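Local coordinates for Emp47p (form2) (Saccharomyces cerevisiae, PDB 2A6Z), which serves as a carbohydrate-binding cargo receptor involved in glycoprotein secretion and needed for Emp46p to leave the endoplasmic reticulum, at residues Y11-L16 against K21-W26; Q97-P102 against K137-S142. All coordinates share one frame; numbering follows the deposited sequence.

Contact 1: residues Y11-L16 against K21-W26; sequences YSLPDL and KVPNNW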
ATOM      1  N   TYR A  11      13.213  -7.765   0.089  1.00  8.13           N
ATOM      2  CA  TYR A  11      11.891  -7.167   0.354  1.00  7.50           C
ATOM      3  C   TYR A  11      11.465  -6.223  -0.739  1.00  7.07           C
ATOM      4  O   TYR A  11      10.560  -5.414  -0.537  1.00  8.00           O
ATOM      5  CB  TYR A  11      11.901  -6.514   1.748  1.00  8.20           C
ATOM      6  CG  TYR A  11      12.090  -7.541   2.829  1.00  8.09           C
ATOM      7  CD1 TYR A  11      11.115  -8.425   3.195  1.00 10.30           C
ATOM      8  CD2 TYR A  11      13.324  -7.711   3.443  1.00 12.14           C
ATOM      9  CE1 TYR A  11      11.268  -9.376   4.146  1.00 11.28           C
ATOM     10  CE2 TYR A  11      13.510  -8.682   4.434  1.00 14.23           C
ATOM     11  CZ  TYR A  11      12.484  -9.505   4.793  1.00 10.62           C
ATOM     12  OH  TYR A  11      12.656 -10.496   5.746  1.00 13.21           O
ATOM     13  N   SER A  12      12.100  -6.278  -1.907  1.00  7.89           N
ATOM     14  CA  SER A  12      11.827  -5.427  -3.028  1.00  7.35           C
ATOM     15  C   SER A  12      11.173  -6.188  -4.177  1.00  7.35           C
ATOM     16  O   SER A  12      11.261  -7.401  -4.284  1.00  8.39           O
ATOM     17  CB  SER A  12      13.074  -4.677  -3.534  1.00  8.27           C
ATOM     18  OG  SER A  12      13.603  -3.855  -2.514  1.00  8.29           O
ATOM     19  N   LEU A  13      10.518  -5.414  -5.030  1.00  7.83           N
ATOM     20  CA  LEU A  13       9.864  -5.844  -6.261  1.00  8.53           C
ATOM     21  C   LEU A  13      10.526  -5.052  -7.381  1.00  8.19           C
ATOM     22  O   LEU A  13      10.118  -3.889  -7.683  1.00  9.06           O
ATOM     23  CB  LEU A  13       8.366  -5.544  -6.210  1.00  8.57           C
ATOM     24  CG  LEU A  13       7.577  -5.982  -7.423  1.00  9.67           C
ATOM     25  CD1 LEU A  13       7.420  -7.475  -7.481  1.00 14.14           C
ATOM     26  CD2 LEU A  13       6.215  -5.248  -7.370  1.00 16.03           C
ATOM     27  N   PRO A  14      11.581  -5.544  -8.001  1.00  9.49           N
ATOM     28  CA  PRO A  14      12.271  -4.801  -9.054  1.00  9.65           C
ATOM     29  C   PRO A  14      11.283  -4.430 -10.170  1.00  9.09           C
ATOM     30  O   PRO A  14      10.322  -5.148 -10.428  1.00 10.53           O
ATOM     31  CB  PRO A  14      13.284  -5.822  -9.569  1.00 12.21           C
ATOM     32  CG  PRO A  14      13.565  -6.739  -8.411  1.00 15.00           C
ATOM     33  CD  PRO A  14      12.185  -6.892  -7.748  1.00 11.67           C
ATOM     34  N   ASP A  15      11.623  -3.280 -10.783  1.00  9.15           N
ATOM     35  CA  ASP A  15      10.815  -2.717 -11.860  1.00  9.73           C
ATOM     36  C   ASP A  15      10.349  -3.798 -12.801  1.00 10.04           C
ATOM     37  O   ASP A  15      11.162  -4.583 -13.336  1.00 10.69           O
ATOM     38  CB  ASP A  15      11.636  -1.698 -12.612  1.00 10.68           C
ATOM     39  CG  ASP A  15      10.848  -0.893 -13.608  1.00 13.37           C
ATOM     40  OD1 ASP A  15      11.434   0.112 -14.025  1.00 27.03           O
ATOM     41  OD2 ASP A  15       9.768  -1.267 -14.068  1.00 12.48           O
ATOM     42  N   LEU A  16       9.030  -3.935 -12.979  1.00 10.23           N
ATOM     43  CA  LEU A  16       8.411  -5.034 -13.717  1.00 10.20           C
ATOM     44  C   LEU A  16       8.444  -4.824 -15.222  1.00 11.28           C
ATOM     45  O   LEU A  16       7.908  -5.692 -15.954  1.00 12.53           O
ATOM     46  CB  LEU A  16       6.962  -5.235 -13.210  1.00 10.45           C
ATOM     47  CG  LEU A  16       6.831  -5.677 -11.744  1.00  9.77           C
ATOM     48  CD1 LEU A  16       5.407  -5.433 -11.343  1.00 12.75           C
ATOM     49  CD2 LEU A  16       7.265  -7.134 -11.645  1.00 13.23           C
ATOM     50  N   LYS A  21       7.600 -13.141 -15.211  1.00 16.58           N
ATOM     51  CA  LYS A  21       6.960 -13.945 -14.178  1.00 17.57           C
ATOM     52  C   LYS A  21       7.034 -13.136 -12.871  1.00 14.93           C
ATOM     53  O   LYS A  21       8.021 -12.447 -12.606  1.00 15.55           O
ATOM     54  CB  LYS A  21       7.685 -15.258 -13.984  1.00 22.72           C
ATOM     55  CG  LYS A  21       6.906 -16.479 -13.492  1.00 34.77           C
ATOM     56  CD  LYS A  21       6.009 -16.213 -12.296  1.00 46.02           C
ATOM     57  CE  LYS A  21       4.521 -16.384 -12.558  1.00 51.46           C
ATOM     58  NZ  LYS A  21       3.767 -15.127 -12.869  1.00 40.12           N
ATOM     59  N   VAL A  22       6.009 -13.232 -12.028  1.00 14.45           N
ATOM     60  CA  VAL A  22       6.119 -12.566 -10.738  1.00 15.09           C
ATOM     61  C   VAL A  22       7.350 -13.041  -9.962  1.00 14.85           C
ATOM     62  O   VAL A  22       7.582 -14.229  -9.850  1.00 16.61           O
ATOM     63  CB  VAL A  22       4.864 -12.875  -9.892  1.00 14.31           C
ATOM     64  CG1 VAL A  22       5.005 -12.226  -8.517  1.00 16.79           C
ATOM     65  CG2 VAL A  22       3.634 -12.422 -10.633  1.00 16.45           C
ATOM     66  N   PRO A  23       8.188 -12.126  -9.479  1.00 14.84           N
ATOM     67  CA  PRO A  23       9.341 -12.532  -8.684  1.00 16.50           C
ATOM     68  C   PRO A  23       9.000 -13.465  -7.546  1.00 15.12           C
ATOM     69  O   PRO A  23       7.987 -13.276  -6.877  1.00 15.36           O
ATOM     70  CB  PRO A  23       9.818 -11.171  -8.104  1.00 20.66           C
ATOM     71  CG  PRO A  23       9.518 -10.273  -9.276  1.00 19.77           C
ATOM     72  CD  PRO A  23       8.123 -10.696  -9.697  1.00 17.72           C
ATOM     73  N   ASN A  24       9.917 -14.411  -7.330  1.00 15.81           N
ATOM     74  CA  ASN A  24       9.660 -15.527  -6.440  1.00 17.32           C
ATOM     75  C   ASN A  24       9.493 -15.139  -4.988  1.00 11.96           C
ATOM     76  O   ASN A  24       8.973 -15.922  -4.227  1.00 13.17           O
ATOM     77  CB  ASN A  24      10.807 -16.554  -6.595  1.00 30.29           C
ATOM     78  CG  ASN A  24      11.203 -17.214  -5.290  1.00 42.00           C
ATOM     79  OD1 ASN A  24      10.749 -18.339  -4.990  1.00 58.01           O
ATOM     80  ND2 ASN A  24      12.061 -16.582  -4.478  1.00 55.94           N
ATOM     81  N   ASN A  25       9.910 -13.914  -4.599  1.00 10.64           N
ATOM     82  CA  ASN A  25       9.724 -13.480  -3.225  1.00 10.04           C
ATOM     83  C   ASN A  25       8.335 -12.844  -2.981  1.00  8.74           C
ATOM     84  O   ASN A  25       8.072 -12.485  -1.830  1.00  9.20           O
ATOM     85  CB  ASN A  25      10.845 -12.518  -2.818  1.00  9.74           C
ATOM     86  CG  ASN A  25      11.062 -11.277  -3.650  1.00  9.59           C
ATOM     87  OD1 ASN A  25      10.874 -11.297  -4.898  1.00 10.60           O
ATOM     88  ND2 ASN A  25      11.459 -10.185  -2.991  1.00  9.96           N
ATOM     89  N   TRP A  26       7.503 -12.787  -3.995  1.00  8.76           N
ATOM     90  CA  TRP A  26       6.152 -12.206  -3.887  1.00  8.42           C
ATOM     91  C   TRP A  26       5.104 -13.216  -4.271  1.00  9.41           C
ATOM     92  O   TRP A  26       5.332 -14.157  -5.074  1.00 11.66           O
ATOM     93  CB  TRP A  26       5.992 -11.010  -4.852  1.00  9.58           C
ATOM     94  CG  TRP A  26       6.811  -9.826  -4.413  1.00  8.79           C
ATOM     95  CD1 TRP A  26       8.147  -9.622  -4.660  1.00  8.82           C
ATOM     96  CD2 TRP A  26       6.381  -8.689  -3.644  1.00  7.85           C
ATOM     97  NE1 TRP A  26       8.575  -8.432  -4.095  1.00  8.51           N
ATOM     98  CE2 TRP A  26       7.501  -7.831  -3.465  1.00  8.18           C
ATOM     99  CE3 TRP A  26       5.164  -8.316  -3.100  1.00  8.07           C
ATOM    100  CZ2 TRP A  26       7.408  -6.637  -2.765  1.00  8.33           C
ATOM    101  CZ3 TRP A  26       5.058  -7.121  -2.400  1.00  8.12           C
ATOM    102  CH2 TRP A  26       6.179  -6.288  -2.225  1.00  8.57           C
TER

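Contact 2: residues Q97-P102 against K137-S142; sequences QLYNGP and KIYDQS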
ATOM      1  N   GLN A  97     -11.396  -8.449   4.189  1.00  9.09           N
ATOM      2  CA  GLN A  97     -12.577  -7.633   4.269  1.00 10.02           C
ATOM      3  C   GLN A  97     -12.385  -6.145   4.157  1.00  9.53           C
ATOM      4  O   GLN A  97     -13.397  -5.401   4.108  1.00 12.93           O
ATOM      5  CB  GLN A  97     -13.297  -7.909   5.602  1.00  9.99           C
ATOM      6  CG  GLN A  97     -13.789  -9.336   5.762  1.00 12.17           C
ATOM      7  CD  GLN A  97     -14.532  -9.530   7.059  1.00 15.27           C
ATOM      8  OE1 GLN A  97     -15.715  -9.131   7.155  1.00 19.66           O
ATOM      9  NE2 GLN A  97     -13.847 -10.030   8.099  1.00 13.54           N
ATOM     10  N   LEU A  98     -11.149  -5.645   4.091  1.00  8.13           N
ATOM     11  CA  LEU A  98     -10.897  -4.196   4.036  1.00  7.92           C
ATOM     12  C   LEU A  98     -10.028  -3.913   2.815  1.00  7.53           C
ATOM     13  O   LEU A  98      -8.829  -4.167   2.819  1.00  7.76           O
ATOM     14  CB  LEU A  98     -10.192  -3.782   5.339  1.00  8.24           C
ATOM     15  CG  LEU A  98      -9.805  -2.280   5.426  1.00  8.40           C
ATOM     16  CD1 LEU A  98     -11.037  -1.397   5.234  1.00  9.25           C
ATOM     17  CD2 LEU A  98      -9.121  -2.051   6.754  1.00  9.09           C
ATOM     18  N   TYR A  99     -10.682  -3.463   1.715  1.00  7.34           N
ATOM     19  CA  TYR A  99      -9.972  -3.262   0.446  1.00  7.74           C
ATOM     20  C   TYR A  99      -9.168  -4.497   0.087  1.00  7.34           C
ATOM     21  O   TYR A  99      -8.031  -4.438  -0.451  1.00  8.18           O
ATOM     22  CB  TYR A  99      -9.028  -1.980   0.445  1.00  7.97           C
ATOM     23  CG  TYR A  99      -9.890  -0.754   0.681  1.00  6.96           C
ATOM     24  CD1 TYR A  99     -10.506  -0.116  -0.384  1.00  7.44           C
ATOM     25  CD2 TYR A  99     -10.170  -0.289   1.956  1.00  7.62           C
ATOM     26  CE1 TYR A  99     -11.322   0.978  -0.195  1.00  7.20           C
ATOM     27  CE2 TYR A  99     -11.000   0.797   2.160  1.00  7.74           C
ATOM     28  CZ  TYR A  99     -11.581   1.416   1.062  1.00  7.30           C
ATOM     29  OH  TYR A  99     -12.410   2.505   1.322  1.00  8.49           O
ATOM     30  N   ASN A 100      -9.773  -5.677   0.260  1.00  8.01           N
ATOM     31  CA  ASN A 100      -9.144  -6.971  -0.057  1.00  8.16           C
ATOM     32  C   ASN A 100      -7.890  -7.258   0.754  1.00  7.45           C
ATOM     33  O   ASN A 100      -7.082  -8.071   0.340  1.00  8.41           O
ATOM     34  CB  ASN A 100      -8.911  -7.080  -1.572  1.00  8.06           C
ATOM     35  CG  ASN A 100      -8.561  -8.537  -1.963  1.00  8.86           C
ATOM     36  OD1 ASN A 100      -9.272  -9.474  -1.530  1.00  9.56           O
ATOM     37  ND2 ASN A 100      -7.533  -8.707  -2.751  1.00  9.20           N
ATOM     38  N   GLY A 101      -7.809  -6.648   1.926  1.00  8.61           N
ATOM     39  CA  GLY A 101      -6.819  -6.889   2.934  1.00  7.74           C
ATOM     40  C   GLY A 101      -7.471  -6.985   4.314  1.00  7.39           C
ATOM     41  O   GLY A 101      -8.696  -7.062   4.411  1.00  8.86           O
ATOM     42  N   PRO A 102      -6.663  -7.072   5.360  1.00  7.46           N
ATOM     43  CA  PRO A 102      -7.199  -7.460   6.672  1.00  7.75           C
ATOM     44  C   PRO A 102      -7.887  -6.334   7.415  1.00  8.41           C
ATOM     45  O   PRO A 102      -7.305  -5.310   7.694  1.00  9.42           O
ATOM     46  CB  PRO A 102      -5.947  -7.949   7.416  1.00  9.14           C
ATOM     47  CG  PRO A 102      -4.832  -7.122   6.769  1.00  8.15           C
ATOM     48  CD  PRO A 102      -5.196  -7.064   5.326  1.00  7.42           C
ATOM     49  N   LYS A 137     -16.462   4.529   9.728  1.00 14.48           N
ATOM     50  CA  LYS A 137     -15.796   5.647  10.363  1.00 12.86           C
ATOM     51  C   LYS A 137     -14.370   5.892   9.837  1.00 10.88           C
ATOM     52  O   LYS A 137     -13.618   6.657  10.438  1.00 10.83           O
ATOM     53  CB  LYS A 137     -15.764   5.456  11.881  1.00 14.45           C
ATOM     54  CG  LYS A 137     -17.203   5.323  12.443  1.00 19.08           C
ATOM     55  CD  LYS A 137     -17.118   5.164  13.964  1.00 22.53           C
ATOM     56  CE  LYS A 137     -18.423   5.062  14.715  1.00 23.33           C
ATOM     57  NZ  LYS A 137     -19.502   5.938  14.254  1.00 28.12           N
ATOM     58  N   ILE A 138     -14.014   5.194   8.738  1.00 10.53           N
ATOM     59  CA  ILE A 138     -12.594   5.220   8.345  1.00  9.76           C
ATOM     60  C   ILE A 138     -12.082   6.636   8.104  1.00  8.18           C
ATOM     61  O   ILE A 138     -10.952   6.921   8.500  1.00  8.57           O
ATOM     62  CB  ILE A 138     -12.430   4.307   7.120  1.00 10.16           C
ATOM     63  CG1 ILE A 138     -10.954   3.982   6.857  1.00 14.45           C
ATOM     64  CG2 ILE A 138     -13.162   4.783   5.855  1.00 14.72           C
ATOM     65  CD1 ILE A 138     -10.809   2.750   5.953  1.00 13.75           C
ATOM     66  N   TYR A 139     -12.888   7.506   7.483  1.00  8.28           N
ATOM     67  CA  TYR A 139     -12.342   8.829   7.163  1.00  8.25           C
ATOM     68  C   TYR A 139     -12.131   9.682   8.418  1.00  8.90           C
ATOM     69  O   TYR A 139     -11.142  10.417   8.537  1.00 11.27           O
ATOM     70  CB  TYR A 139     -13.238   9.561   6.125  1.00  7.81           C
ATOM     71  CG  TYR A 139     -13.382   8.670   4.888  1.00  7.86           C
ATOM     72  CD1 TYR A 139     -12.269   8.349   4.091  1.00  7.00           C
ATOM     73  CD2 TYR A 139     -14.618   8.099   4.539  1.00  8.86           C
ATOM     74  CE1 TYR A 139     -12.385   7.534   2.982  1.00  7.15           C
ATOM     75  CE2 TYR A 139     -14.719   7.276   3.446  1.00  8.77           C
ATOM     76  CZ  TYR A 139     -13.604   6.990   2.679  1.00  7.56           C
ATOM     77  OH  TYR A 139     -13.762   6.158   1.595  1.00  8.03           O
ATOM     78  N   ASP A 140     -13.045   9.542   9.368  1.00  8.50           N
ATOM     79  CA  ASP A 140     -12.856  10.283  10.638  1.00  8.88           C
ATOM     80  C   ASP A 140     -11.719   9.704  11.450  1.00 10.22           C
ATOM     81  O   ASP A 140     -11.106  10.440  12.278  1.00 12.70           O
ATOM     82  CB  ASP A 140     -14.133  10.232  11.427  1.00  9.88           C
ATOM     83  CG  ASP A 140     -14.536  11.518  12.028  0.51  6.33           C
ATOM     84  OD1 ASP A 140     -15.666  11.712  12.475  0.51  6.95           O
ATOM     85  OD2 ASP A 140     -13.563  12.287  12.179  0.51  6.81           O
ATOM     86  N   GLN A 141     -11.406   8.425  11.240  1.00  7.96           N
ATOM     87  CA  GLN A 141     -10.400   7.724  12.056  1.00  8.84           C
ATOM     88  C   GLN A 141      -9.009   7.787  11.444  1.00  8.25           C
ATOM     89  O   GLN A 141      -8.070   7.366  12.118  1.00 10.09           O
ATOM     90  CB  GLN A 141     -10.828   6.257  12.313  1.00 11.55           C
ATOM     91  CG  GLN A 141     -12.100   6.287  13.191  1.00 14.91           C
ATOM     92  CD  GLN A 141     -12.606   5.100  13.900  0.63 14.42           C
ATOM     93  OE1 GLN A 141     -12.275   4.055  13.364  0.63 18.09           O
ATOM     94  NE2 GLN A 141     -13.363   5.271  14.993  0.63 15.98           N
ATOM     95  N   SER A 142      -8.820   8.365  10.246  1.00  7.90           N
ATOM     96  CA  SER A 142      -7.435   8.537   9.732  1.00  7.64           C
ATOM     97  C   SER A 142      -6.622   9.291  10.759  1.00  8.78           C
ATOM     98  O   SER A 142      -7.080  10.323  11.276  1.00  9.68           O
ATOM     99  CB  SER A 142      -7.482   9.351   8.449  1.00  7.83           C
ATOM    100  OG  SER A 142      -8.393   8.817   7.512  1.00  7.21           O
TER

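Contact 1: residues Y11-L16 against K21-W26
Ser12 and Trp26 illustrate how one backbone carbonyl can fasten two irregular lengths of chain together. The indole NE1 of Trp26 donates to Ser12 O at 2.9 Å along an almost straight N-H line (178°). The oxygen lies in the plane of the ring, whereas the donor stands well above the carbonyl plane. A second donor, Asn25 ND2, reaches Ser12 O at 3.1 Å, coming in only slightly tilted from that plane; the same amide nitrogen also binds Asp10 O, which fixes how the amide is turned. Ser12 O thus accepts from two side chains, and the indole N-H is satisfied by one of these bonds.

Packing is tight beside this knot. Leu13, with CG anti to the backbone N (chi1 -178°), lays CD1 over the five-membered ring of Trp26, 3.7 Å from its centroid and nearly on the normal, a CH-pi contact. Leu13 CB sits over the same face nearer the rim, 3.6 Å from Trp26 NE1. The buried leucine also meets the proline of the facing turn, Leu13 CD1 to Pro23 CG at 3.9 Å. Beyond it the join thins: Leu16 CD2 touches Pro23 CD at 4.1 Å, while Pro14 and Lys21 are exposed and contribute little.

Pro23 to Trp26 is a type I beta turn, closed by Trp26 N to Pro23 O (3.0 Å), and it leads directly into strand 26-30. The whole is an N-terminal loop folded back on itself at the edge of a legume-lectin-like beta sandwich, where Leu13 and Trp26 also pack on strand 210-220 and Trp26 on strand 48-58, members of different sheets.

Contact 2: residues Q97-P102 against K137-S142
Leu98, Tyr99 and Ile138 meet through the ends of their side chains, and the contact shows how rotamers can bridge backbones that stay apart: the nearest pair of CA atoms, Leu98 CA and Ile138 CA, is separated by 10.5 Å. Ile138 spans the gap. With both side-chain torsions near anti (chi1 -165°), its chain is extended and carries CD1 out from the helix. That methyl, Ile138 CD1, meets Leu98 CD1 at 4.2 Å and comes to the edge of the Tyr99 ring, near its plane, 4.3 Å from Tyr99 CE2. Leu98 supplies its half with CG anti to the backbone N (chi1 178°), which sends the branch across to the isoleucine.

The side chains of Tyr99 and Tyr139 cross at about a right angle. They approach at their hydroxyls, Tyr99 OH and Tyr139 OH being 3.9 Å apart without a hydrogen bond between them; Tyr139 OH instead binds Asp113 OD2. Within the helix, Ile138 CG2 lies 3.7 Å above the plane of the Tyr139 ring, over its centre, so Ile138 covers one face of that ring with CG2 and meets Tyr99 with CD1.

Leu98 and Tyr99 sit in a type I' turn from Leu98 to Gly101, and Gln97 and Leu98 both face Gly101, a classic beta bulge. This is plain apolar packing between the loop joining strands 81-88 and 108-113 and the short helix 138-141, just before edge strand 144-147 of the lectin sandwich. Around it, the side chains of Leu98 and Tyr99 pack against strands 81-88 and 108-113, Tyr99 O is bonded to Thr198 on strand 192-200, and Gln125 of strand 121-128 binds Ile138 O.

From the N terminus, the chain first meets contact 1, where 21-26 folds back on 11-16 and closes a short loop with four residues between its segments, just before strand 26-30. Contact 2 follows in series: 97-102 and 137-142 close a much longer excursion that includes strands 108-113 and 121-128. The two loops neither nest nor cross. The centres of contact 1 and contact 2 are about 26 Å apart, on opposite sides of the chain's centre. Contact 1 ties the N-terminal loop to strands of both sheets, whereas contact 2 joins a loop to the short helix that precedes strand 144-147, the edge of the same sheet opposite strand 26-30.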